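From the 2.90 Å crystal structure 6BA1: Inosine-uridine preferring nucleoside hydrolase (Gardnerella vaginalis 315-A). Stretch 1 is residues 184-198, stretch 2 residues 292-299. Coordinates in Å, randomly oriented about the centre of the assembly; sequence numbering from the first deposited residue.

Stretch 1 (184-198) LFRSGAPVTMIGLDV
Stretch 2 292-299: KTMQVAVG

Two parallel strands, one through Thr-192 and Met-193 and the other through Gln-295 to Gly-299, run 4.7 Å apart at closest approach, their directions 28° apart, and together the stretches bury 708 Å². Stretch 1 enters from a helix, turns at Gly-188 (phi 93°, psi 8°, where a CB would jam against the preceding carbonyl), and re-enters a helix after Gly-195 at the N-cap.

Walking along stretch 2, Lys-292 stays out of reach. Thr-293 (phi/psi -71/-42, chi1 p) points toward the turn, its CG2 3.8 Å from Gly-188 CA.

Met-294 (-134/171; chi p, t, m) is the main plug, with 114 Å² covered. Its CE lies 3.5 Å from the centroid of the Phe-185 ring (chi1 m), almost on the ring normal, a CH-pi contact; SD sits over the same face, 4.0 Å from the Phe-185 centroid. The thioether thus offers both methyl and sulfur to the pi cloud, while Met-294 CE also packs 3.6 Å from Val-191 CG1 (chi1 t).

Extended backbone follows, registering Gln-295 with Thr-192 and Val-296 with Met-193 (CA-CA 4.9 and 4.8 Å). Gln-295 N donates to Val-191 O at 3.3 Å, and Gln-295 O accepts from Met-193 N at 3.0 Å; this alternation is the parallel-ladder rule. The Gln-295 (chi1 m) and Thr-192 (m) side chains share one sheet face, those of Val-296 (t) and Met-193 (t, t, chi3 136°) the other, where Met-193 CE meets Val-296 CG1 at 4.0 Å.

Ala-297 N closes the ladder on Met-193 O at 3.0 Å. Ala-297 CB lies 4.0 Å from Ile-194 CG1 and 3.7 Å from Val-198 CG2, an apolar contact to each. Val-298 (-122/-36) turns its side chain away, leaving its backbone C 3.4 Å from Val-198 CG2 (chi1 t); the same methyl reaches Gly-299 O at 3.6 Å.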

# COMPACT_ATOMS: atom_id res chain seq x y z
N LEU A 184 7.62 -13.65 -10.21
CA LEU A 184 6.22 -14.09 -10.13
C LEU A 184 5.23 -12.95 -10.32
O LEU A 184 4.31 -13.06 -11.13
CB LEU A 184 5.95 -14.77 -8.77
CG LEU A 184 4.49 -15.11 -8.43
CD1 LEU A 184 3.85 -15.98 -9.49
CD2 LEU A 184 4.42 -15.77 -7.07
N PHE A 185 5.41 -11.87 -9.57
CA PHE A 185 4.46 -10.75 -9.57
C PHE A 185 4.40 -10.11 -10.95
O PHE A 185 3.31 -9.88 -11.50
CB PHE A 185 4.85 -9.70 -8.51
CG PHE A 185 4.53 -10.08 -7.08
CD1 PHE A 185 4.40 -11.40 -6.67
CD2 PHE A 185 4.41 -9.09 -6.12
CE1 PHE A 185 4.13 -11.71 -5.34
CE2 PHE A 185 4.14 -9.39 -4.79
CZ PHE A 185 4.00 -10.70 -4.40
N ARG A 186 5.59 -9.85 -11.50
CA ARG A 186 5.75 -9.30 -12.85
C ARG A 186 5.31 -10.24 -13.97
O ARG A 186 4.91 -9.75 -15.04
CB ARG A 186 7.21 -8.90 -13.09
CG ARG A 186 7.69 -7.71 -12.29
CD ARG A 186 8.87 -6.99 -12.95
NE ARG A 186 8.70 -5.53 -12.83
CZ ARG A 186 9.19 -4.77 -11.85
NH1 ARG A 186 9.90 -5.27 -10.85
NH2 ARG A 186 8.94 -3.46 -11.89
N SER A 187 5.41 -11.55 -13.76
CA SER A 187 5.02 -12.56 -14.76
C SER A 187 3.71 -12.27 -15.49
O SER A 187 3.60 -12.52 -16.69
CB SER A 187 4.88 -13.94 -14.11
OG SER A 187 3.69 -14.03 -13.33
N GLY A 188 2.73 -11.76 -14.76
CA GLY A 188 1.40 -11.51 -15.30
C GLY A 188 0.46 -12.66 -15.07
O GLY A 188 -0.66 -12.67 -15.58
N ALA A 189 0.91 -13.65 -14.29
CA ALA A 189 0.06 -14.77 -13.89
C ALA A 189 -1.01 -14.24 -12.96
O ALA A 189 -0.80 -13.24 -12.29
CB ALA A 189 0.88 -15.84 -13.21
N PRO A 190 -2.18 -14.91 -12.93
CA PRO A 190 -3.28 -14.48 -12.07
C PRO A 190 -3.05 -14.75 -10.60
O PRO A 190 -3.64 -15.66 -10.03
CB PRO A 190 -4.50 -15.19 -12.66
CG PRO A 190 -3.95 -16.39 -13.29
CD PRO A 190 -2.58 -16.05 -13.78
N VAL A 191 -2.18 -13.96 -9.99
CA VAL A 191 -1.79 -14.09 -8.58
C VAL A 191 -2.78 -13.35 -7.67
O VAL A 191 -3.41 -12.39 -8.09
CB VAL A 191 -0.36 -13.57 -8.35
CG1 VAL A 191 0.05 -13.69 -6.88
CG2 VAL A 191 0.63 -14.29 -9.25
N THR A 192 -2.94 -13.84 -6.45
CA THR A 192 -3.65 -13.16 -5.38
C THR A 192 -2.74 -13.18 -4.16
O THR A 192 -2.54 -14.22 -3.56
CB THR A 192 -4.99 -13.84 -5.05
OG1 THR A 192 -5.86 -13.77 -6.18
CG2 THR A 192 -5.67 -13.19 -3.84
N MET A 193 -2.17 -12.03 -3.81
CA MET A 193 -1.30 -11.94 -2.64
C MET A 193 -2.14 -11.83 -1.38
O MET A 193 -3.00 -10.98 -1.30
CB MET A 193 -0.38 -10.72 -2.76
CG MET A 193 0.57 -10.55 -1.58
SD MET A 193 1.61 -9.10 -1.80
CE MET A 193 1.52 -8.40 -0.15
N ILE A 194 -1.88 -12.71 -0.42
CA ILE A 194 -2.50 -12.63 0.90
C ILE A 194 -1.40 -12.37 1.91
O ILE A 194 -0.78 -13.30 2.43
CB ILE A 194 -3.36 -13.88 1.18
CG1 ILE A 194 -4.64 -13.76 0.35
CG2 ILE A 194 -3.75 -14.00 2.65
CD1 ILE A 194 -5.19 -15.08 -0.09
N GLY A 195 -1.16 -11.09 2.15
CA GLY A 195 -0.06 -10.63 2.99
C GLY A 195 -0.49 -10.29 4.40
O GLY A 195 -1.63 -10.54 4.80
N LEU A 196 0.44 -9.69 5.13
CA LEU A 196 0.28 -9.40 6.56
C LEU A 196 -0.91 -8.47 6.83
O LEU A 196 -1.62 -8.67 7.81
CB LEU A 196 1.55 -8.76 7.13
CG LEU A 196 2.83 -9.58 7.09
CD1 LEU A 196 3.94 -8.81 7.79
CD2 LEU A 196 2.63 -10.99 7.72
N ASP A 197 -1.09 -7.48 5.94
CA ASP A 197 -2.26 -6.59 5.98
C ASP A 197 -3.62 -7.28 6.19
O ASP A 197 -4.56 -6.67 6.69
CB ASP A 197 -2.33 -5.63 4.76
CG ASP A 197 -1.68 -6.19 3.51
OD1 ASP A 197 -0.89 -5.45 2.89
OD2 ASP A 197 -1.94 -7.37 3.15
N VAL A 198 -3.70 -8.55 5.79
CA VAL A 198 -4.87 -9.39 6.05
C VAL A 198 -4.61 -10.49 7.11
O VAL A 198 -5.47 -10.73 7.96
CB VAL A 198 -5.44 -9.92 4.71
CG1 VAL A 198 -6.16 -11.24 4.84
CG2 VAL A 198 -6.35 -8.87 4.09
N LYS A 292 -5.19 -5.20 -14.64
CA LYS A 292 -4.48 -5.50 -13.39
C LYS A 292 -4.16 -7.00 -13.29
O LYS A 292 -5.07 -7.83 -13.22
CB LYS A 292 -5.32 -5.03 -12.20
CG LYS A 292 -5.73 -3.56 -12.23
CD LYS A 292 -4.53 -2.64 -12.48
CE LYS A 292 -4.83 -1.18 -12.20
NZ LYS A 292 -3.60 -0.36 -12.38
N THR A 293 -2.87 -7.33 -13.28
CA THR A 293 -2.40 -8.72 -13.35
C THR A 293 -2.68 -9.51 -12.06
O THR A 293 -3.07 -10.67 -12.14
CB THR A 293 -0.89 -8.81 -13.66
OG1 THR A 293 -0.13 -8.07 -12.68
CG2 THR A 293 -0.59 -8.28 -15.06
N MET A 294 -2.47 -8.89 -10.90
CA MET A 294 -2.72 -9.53 -9.61
C MET A 294 -3.49 -8.63 -8.65
O MET A 294 -3.71 -7.47 -8.93
CB MET A 294 -1.41 -10.04 -9.00
CG MET A 294 -0.32 -9.04 -8.78
SD MET A 294 1.19 -9.86 -8.22
CE MET A 294 0.82 -10.15 -6.49
N GLN A 295 -3.93 -9.21 -7.53
CA GLN A 295 -4.81 -8.55 -6.57
C GLN A 295 -4.28 -8.76 -5.16
O GLN A 295 -4.01 -9.89 -4.78
CB GLN A 295 -6.23 -9.10 -6.67
CG GLN A 295 -6.67 -9.44 -8.09
CD GLN A 295 -8.16 -9.70 -8.20
OE1 GLN A 295 -8.78 -10.23 -7.27
NE2 GLN A 295 -8.75 -9.31 -9.34
N VAL A 296 -4.12 -7.68 -4.39
CA VAL A 296 -3.62 -7.79 -3.01
C VAL A 296 -4.78 -7.68 -2.03
O VAL A 296 -5.65 -6.83 -2.18
CB VAL A 296 -2.57 -6.71 -2.68
CG1 VAL A 296 -2.04 -6.90 -1.27
CG2 VAL A 296 -1.43 -6.75 -3.70
N ALA A 297 -4.76 -8.55 -1.04
CA ALA A 297 -5.81 -8.63 -0.05
C ALA A 297 -5.60 -7.53 0.95
O ALA A 297 -4.49 -7.38 1.47
CB ALA A 297 -5.78 -9.98 0.64
N VAL A 298 -6.65 -6.77 1.22
CA VAL A 298 -6.62 -5.67 2.19
C VAL A 298 -7.65 -5.81 3.32
O VAL A 298 -7.36 -5.42 4.46
CB VAL A 298 -6.81 -4.30 1.51
CG1 VAL A 298 -6.38 -3.19 2.45
CG2 VAL A 298 -6.03 -4.23 0.20
N GLY A 299 -8.83 -6.34 3.00
CA GLY A 299 -9.86 -6.66 4.00
C GLY A 299 -10.13 -8.15 4.06
O GLY A 299 -9.83 -8.87 3.10